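PDB 3NOL: glutamine cyclotransferase from Zymomonas mobilis, which catalyses the cyclisation of N-terminal glutamine to pyroglutamate with release of ammonia, as a bacterial glutaminyl cyclase of the beta-propeller type. Local coordinates for residues D97-L102 and R115-V120; N211-E216 and K244-V249. One frame throughout, in Å; residues are numbered along the deposited sequence.

Overall arrangement
Contacts 1 and 2 show two ways in which side chains of one beta-propeller join elements that are not adjacent strands. The two lie on opposite sides of the chain's centre, their own centres 29 Å apart, and share no strand. Contact 1 reaches across one four-stranded blade, from strand 98-103 to the turn before strand 119-124 and to the start of that strand; it is partly buried, with an aliphatic pair on one side and a lysine on the more open side. Contact 2 is buried and joins two loops, one following strand 204-209 and one leading into strand 248-256. Its chemistry is aromatic: a tryptophan takes a leucine over its face and an isoleucine obliquely.

Contact 1: D97-L102 and R115-V120; sequences DKIVGL and RNLRQV
Ile99 overlaps Leu117 by one methyl group on each side, its CD1 lying 3.8 Å from Leu117 CD2. The two side chains cross obliquely, and CD1 and CD2 are the atoms that meet. On Ile99 the longer branch does the touching: CG1 stands anti to the carbonyl carbon (chi1 -62°), and CD1 continues it in an extended line toward the turn. Leu117 starts out less directly. Its backbone has a positive phi of 56°, within the bend that precedes strand 119-124, yet its CD2 branch swings back to meet the isoleucine. The alpha carbons of the pair, Ile99 CA and Leu117 CA, remain 7.8 Å apart, a gap that these two side chains span across the position of the intervening strand 108-113.

A looser approach lies on the other face of strand 98-103. There the aliphatic part of Lys98 bends toward Val120, with Lys98 CE 4.5 Å from Val120 CG2, at the limit of contact. The ammonium group beyond it forms a salt bridge with the preceding residue, Lys98 NZ to Asp97 OD1 at 3.5 Å, a rather long pairing close to the surface.

Strand 108-113 runs between the two partners: Ile99 is hydrogen-bonded through its backbone to Trp112, while Lys98 and Val120 both touch Asn113. Leu117 also packs on Gln79 and Ile81 of strand 77-82, which belongs to a different sheet. Leu117 thus stands between its own blade and the one that precedes it in the chain. Such packing, within a four-stranded antiparallel sheet and between adjacent sheets, is typical of the blades of a beta-propeller.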
loop_
_atom_site.group_PDB
_atom_site.type_symbol
_atom_site.label_atom_id
_atom_site.label_comp_id
_atom_site.label_asym_id
_atom_site.label_seq_id
_atom_site.Cartn_x
_atom_site.Cartn_y
_atom_site.Cartn_z
ATOM N N ASP A 97 -2.661 0.264 -18.219
ATOM C CA ASP A 97 -3.438 -0.989 -18.210
ATOM C C ASP A 97 -2.589 -2.163 -17.705
ATOM O O ASP A 97 -2.817 -3.332 -18.045
ATOM C CB ASP A 97 -4.065 -1.265 -19.593
ATOM C CG ASP A 97 -3.039 -1.292 -20.715
ATOM O OD1 ASP A 97 -1.881 -0.898 -20.475
ATOM O OD2 ASP A 97 -3.405 -1.699 -21.856
ATOM N N LYS A 98 -1.612 -1.831 -16.860
ATOM C CA LYS A 98 -0.711 -2.811 -16.258
ATOM C C LYS A 98 -0.796 -2.783 -14.736
ATOM O O LYS A 98 -1.277 -1.808 -14.146
ATOM C CB LYS A 98 0.738 -2.515 -16.671
ATOM C CG LYS A 98 0.938 -2.303 -18.160
ATOM C CD LYS A 98 0.902 -3.625 -18.896
ATOM C CE LYS A 98 1.385 -3.486 -20.342
ATOM N NZ LYS A 98 0.275 -3.561 -21.314
ATOM N N ILE A 99 -0.306 -3.850 -14.116
ATOM C CA ILE A 99 0.000 -3.826 -12.684
ATOM C C ILE A 99 1.495 -4.093 -12.582
ATOM O O ILE A 99 2.044 -4.948 -13.316
ATOM C CB ILE A 99 -0.815 -4.868 -11.892
ATOM C CG1 ILE A 99 -2.318 -4.546 -12.009
ATOM C CG2 ILE A 99 -0.331 -4.942 -10.398
ATOM C CD1 ILE A 99 -3.211 -5.526 -11.274
ATOM N N VAL A 100 2.154 -3.333 -11.711
ATOM C CA VAL A 100 3.581 -3.482 -11.451
ATOM C C VAL A 100 3.728 -3.946 -9.996
ATOM O O VAL A 100 2.994 -3.482 -9.101
ATOM C CB VAL A 100 4.338 -2.148 -11.655
ATOM C CG1 VAL A 100 5.832 -2.349 -11.417
ATOM C CG2 VAL A 100 4.051 -1.546 -13.061
ATOM N N GLY A 101 4.629 -4.887 -9.775
ATOM C CA GLY A 101 4.795 -5.502 -8.458
ATOM C C GLY A 101 6.268 -5.567 -8.054
ATOM O O GLY A 101 7.149 -5.784 -8.906
ATOM N N LEU A 102 6.514 -5.398 -6.750
ATOM C CA LEU A 102 7.823 -5.591 -6.126
ATOM C C LEU A 102 7.936 -6.969 -5.462
ATOM O O LEU A 102 6.948 -7.703 -5.361
ATOM C CB LEU A 102 8.048 -4.494 -5.078
ATOM C CG LEU A 102 7.851 -3.053 -5.612
ATOM C CD1 LEU A 102 8.058 -2.063 -4.464
ATOM C CD2 LEU A 102 8.771 -2.771 -6.833
ATOM N N ARG A 115 -5.857 -7.255 -17.445
ATOM C CA ARG A 115 -7.029 -8.068 -17.841
ATOM C C ARG A 115 -7.007 -9.496 -17.260
ATOM O O ARG A 115 -7.981 -9.911 -16.630
ATOM C CB ARG A 115 -7.244 -8.117 -19.368
ATOM C CG ARG A 115 -8.522 -8.879 -19.734
ATOM C CD ARG A 115 -8.776 -9.106 -21.227
ATOM N NE ARG A 115 -10.085 -9.751 -21.399
ATOM C CZ ARG A 115 -10.463 -10.443 -22.477
ATOM N NH1 ARG A 115 -11.683 -10.984 -22.530
ATOM N NH2 ARG A 115 -9.615 -10.614 -23.498
ATOM N N ASN A 116 -5.905 -10.228 -17.489
ATOM C CA ASN A 116 -5.766 -11.614 -17.036
ATOM C C ASN A 116 -4.544 -11.860 -16.136
ATOM O O ASN A 116 -4.216 -13.012 -15.812
ATOM C CB ASN A 116 -5.776 -12.586 -18.222
ATOM C CG ASN A 116 -7.167 -12.714 -18.862
ATOM O OD1 ASN A 116 -8.165 -13.027 -18.187
ATOM N ND2 ASN A 116 -7.235 -12.471 -20.168
ATOM N N LEU A 117 -3.893 -10.771 -15.703
ATOM C CA LEU A 117 -2.719 -10.862 -14.813
ATOM C C LEU A 117 -1.600 -11.728 -15.391
ATOM O O LEU A 117 -0.829 -12.358 -14.653
ATOM C CB LEU A 117 -3.111 -11.293 -13.388
ATOM C CG LEU A 117 -4.238 -10.504 -12.711
ATOM C CD1 LEU A 117 -4.652 -11.153 -11.376
ATOM C CD2 LEU A 117 -3.875 -9.021 -12.495
ATOM N N ARG A 118 -1.518 -11.729 -16.722
ATOM C CA ARG A 118 -0.468 -12.405 -17.470
ATOM C C ARG A 118 0.840 -11.619 -17.299
ATOM O O ARG A 118 0.845 -10.409 -17.472
ATOM C CB ARG A 118 -0.845 -12.451 -18.952
ATOM C CG ARG A 118 0.186 -13.152 -19.804
ATOM C CD ARG A 118 -0.315 -13.383 -21.231
ATOM N NE ARG A 118 -0.414 -12.131 -21.982
ATOM C CZ ARG A 118 0.623 -11.512 -22.553
ATOM N NH1 ARG A 118 1.847 -12.022 -22.464
ATOM N NH2 ARG A 118 0.438 -10.370 -23.210
ATOM N N GLN A 119 1.924 -12.307 -16.956
ATOM C CA GLN A 119 3.226 -11.631 -16.783
ATOM C C GLN A 119 3.794 -11.236 -18.142
ATOM O O GLN A 119 3.831 -12.066 -19.080
ATOM C CB GLN A 119 4.217 -12.504 -16.006
ATOM C CG GLN A 119 5.640 -11.944 -15.960
ATOM C CD GLN A 119 6.592 -12.838 -15.172
ATOM O OE1 GLN A 119 6.164 -13.591 -14.301
ATOM N NE2 GLN A 119 7.884 -12.764 -15.486
ATOM N N VAL A 120 4.203 -9.972 -18.260
ATOM C CA VAL A 120 4.781 -9.453 -19.516
ATOM C C VAL A 120 6.242 -8.958 -19.408
ATOM O O VAL A 120 6.933 -8.806 -20.421
ATOM C CB VAL A 120 3.890 -8.361 -20.164
ATOM C CG1 VAL A 120 2.540 -8.967 -20.605
ATOM C CG2 VAL A 120 3.704 -7.140 -19.221
#

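Contact 2: N211-E216 and K244-V249; sequences NGILAE and KLWPKV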
loop_
_atom_site.group_PDB
_atom_site.type_symbol
_atom_site.label_atom_id
_atom_site.label_comp_id
_atom_site.label_asym_id
_atom_site.label_seq_id
_atom_site.Cartn_x
_atom_site.Cartn_y
_atom_site.Cartn_z
ATOM N N ASN A 211 -4.559 4.360 15.946
ATOM C CA ASN A 211 -4.565 3.598 17.190
ATOM C C ASN A 211 -5.990 3.426 17.685
ATOM O O ASN A 211 -6.788 4.364 17.635
ATOM C CB ASN A 211 -3.665 4.243 18.238
ATOM C CG ASN A 211 -2.208 3.901 18.020
ATOM O OD1 ASN A 211 -1.790 2.769 18.265
ATOM N ND2 ASN A 211 -1.428 4.872 17.554
ATOM N N GLY A 212 -6.315 2.204 18.096
ATOM C CA GLY A 212 -7.659 1.892 18.590
ATOM C C GLY A 212 -8.678 1.438 17.554
ATOM O O GLY A 212 -9.775 0.978 17.915
ATOM N N ILE A 213 -8.333 1.541 16.268
ATOM C CA ILE A 213 -9.247 1.118 15.209
ATOM C C ILE A 213 -9.591 -0.392 15.291
ATOM O O ILE A 213 -10.693 -0.782 14.933
ATOM C CB ILE A 213 -8.773 1.560 13.786
ATOM C CG1 ILE A 213 -9.963 1.622 12.823
ATOM C CG2 ILE A 213 -7.642 0.661 13.287
ATOM C CD1 ILE A 213 -9.710 2.365 11.563
ATOM N N LEU A 214 -8.665 -1.217 15.785
ATOM C CA LEU A 214 -8.942 -2.661 15.941
ATOM C C LEU A 214 -10.085 -2.964 16.895
ATOM O O LEU A 214 -10.746 -3.990 16.753
ATOM C CB LEU A 214 -7.693 -3.444 16.359
ATOM C CG LEU A 214 -6.779 -3.947 15.249
ATOM C CD1 LEU A 214 -5.817 -4.991 15.837
ATOM C CD2 LEU A 214 -7.568 -4.522 14.060
ATOM N N ALA A 215 -10.294 -2.079 17.871
ATOM C CA ALA A 215 -11.395 -2.187 18.829
ATOM C C ALA A 215 -12.769 -2.046 18.145
ATOM O O ALA A 215 -13.788 -2.482 18.688
ATOM C CB ALA A 215 -11.223 -1.134 19.948
ATOM N N GLU A 216 -12.772 -1.461 16.940
ATOM C CA GLU A 216 -13.979 -1.272 16.127
ATOM C C GLU A 216 -14.077 -2.297 14.962
ATOM O O GLU A 216 -14.942 -2.174 14.082
ATOM C CB GLU A 216 -14.029 0.178 15.588
ATOM C CG GLU A 216 -14.193 1.247 16.707
ATOM C CD GLU A 216 -14.186 2.689 16.190
ATOM O OE1 GLU A 216 -15.070 3.060 15.379
ATOM O OE2 GLU A 216 -13.298 3.464 16.607
ATOM N N LYS A 244 -2.354 -6.549 7.986
ATOM C CA LYS A 244 -2.052 -7.967 7.777
ATOM C C LYS A 244 -2.875 -8.816 8.729
ATOM O O LYS A 244 -2.772 -8.644 9.951
ATOM C CB LYS A 244 -0.561 -8.224 7.947
ATOM C CG LYS A 244 0.325 -7.328 7.033
ATOM C CD LYS A 244 1.765 -7.883 7.005
ATOM C CE LYS A 244 2.804 -6.899 6.423
ATOM N NZ LYS A 244 4.214 -7.447 6.467
ATOM N N LEU A 245 -3.669 -9.718 8.147
ATOM C CA LEU A 245 -4.604 -10.634 8.862
ATOM C C LEU A 245 -5.817 -9.904 9.457
ATOM O O LEU A 245 -6.622 -10.499 10.181
ATOM C CB LEU A 245 -3.881 -11.453 9.940
ATOM C CG LEU A 245 -2.546 -12.120 9.571
ATOM C CD1 LEU A 245 -1.960 -12.869 10.781
ATOM C CD2 LEU A 245 -2.730 -13.065 8.387
ATOM N N TRP A 246 -5.952 -8.614 9.136
ATOM C CA TRP A 246 -7.038 -7.822 9.690
ATOM C C TRP A 246 -8.381 -8.330 9.145
ATOM O O TRP A 246 -8.482 -8.687 7.963
ATOM C CB TRP A 246 -6.832 -6.340 9.368
ATOM C CG TRP A 246 -5.827 -5.694 10.253
ATOM C CD1 TRP A 246 -4.699 -6.265 10.813
ATOM C CD2 TRP A 246 -5.877 -4.356 10.732
ATOM N NE1 TRP A 246 -4.041 -5.337 11.594
ATOM C CE2 TRP A 246 -4.748 -4.162 11.571
ATOM C CE3 TRP A 246 -6.772 -3.298 10.547
ATOM C CZ2 TRP A 246 -4.494 -2.941 12.214
ATOM C CZ3 TRP A 246 -6.517 -2.091 11.192
ATOM C CH2 TRP A 246 -5.390 -1.923 12.012
ATOM N N PRO A 247 -9.413 -8.398 10.010
ATOM C CA PRO A 247 -10.730 -8.913 9.576
ATOM C C PRO A 247 -11.575 -7.927 8.772
ATOM O O PRO A 247 -12.659 -8.297 8.300
ATOM C CB PRO A 247 -11.440 -9.214 10.910
ATOM C CG PRO A 247 -10.851 -8.167 11.862
ATOM C CD PRO A 247 -9.396 -8.055 11.453
ATOM N N LYS A 248 -11.106 -6.682 8.661
ATOM C CA LYS A 248 -11.851 -5.651 7.920
ATOM C C LYS A 248 -10.941 -4.774 7.068
ATOM O O LYS A 248 -9.769 -4.612 7.393
ATOM C CB LYS A 248 -12.622 -4.721 8.884
ATOM C CG LYS A 248 -13.668 -5.374 9.813
ATOM C CD LYS A 248 -14.846 -6.019 9.069
ATOM C CE LYS A 248 -15.865 -6.563 10.094
ATOM N NZ LYS A 248 -17.002 -7.287 9.435
ATOM N N VAL A 249 -11.511 -4.200 5.999
ATOM C CA VAL A 249 -10.999 -2.997 5.362
ATOM C C VAL A 249 -11.944 -1.886 5.835
ATOM O O VAL A 249 -13.171 -2.047 5.762
ATOM C CB VAL A 249 -11.067 -3.063 3.814
ATOM C CG1 VAL A 249 -10.569 -1.749 3.185
ATOM C CG2 VAL A 249 -10.265 -4.263 3.285
#
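Leu214 stands beside Trp246, and its side chain nears the indole from CB through CG to CD2. CB stays back from the ring. CG already lies over the face, near its CZ2-CH2 border, 3.9 Å from Trp246 CZ2. CD2 carries on to the ring's centre: Leu214 CD2 sits 3.6 Å from the centroid of the six-membered ring of Trp246 and only 5° off its normal. This is a CH-pi contact in nearly ideal face-on form, with the methyl almost equally far from all six carbons. CD1 turns off the ring and has no close partner in 244-249.

The CG2 methyl of Ile213, the residue before, approaches the same ring obliquely and lies 3.6 Å from Trp246 CZ3, the two side chains crossing at about a right angle. With CG1 turned anti to the backbone N (chi1 -157°), CG2 is placed between the N and the carbonyl carbon and meets the indole. Both residues belong to a short 3-10 segment, 213-216.

The pyrrole N-H of Trp246 is spent on the carbonyl oxygen of Asp225, which helps to fix the turn of the indole. Ile224 touches both Leu214 and Trp246, and Ile213 also packs on strand 28-38, the neighbour of strand 248-256. The contact lies beside the antiparallel pairing of these two strands, consistent with the closure of a propeller ring by its N- and C-terminal strands. Since its grip comes from dispersion and CH-pi attraction, it depends on shape and burial, with the only polar group of the indole satisfied from outside the pair.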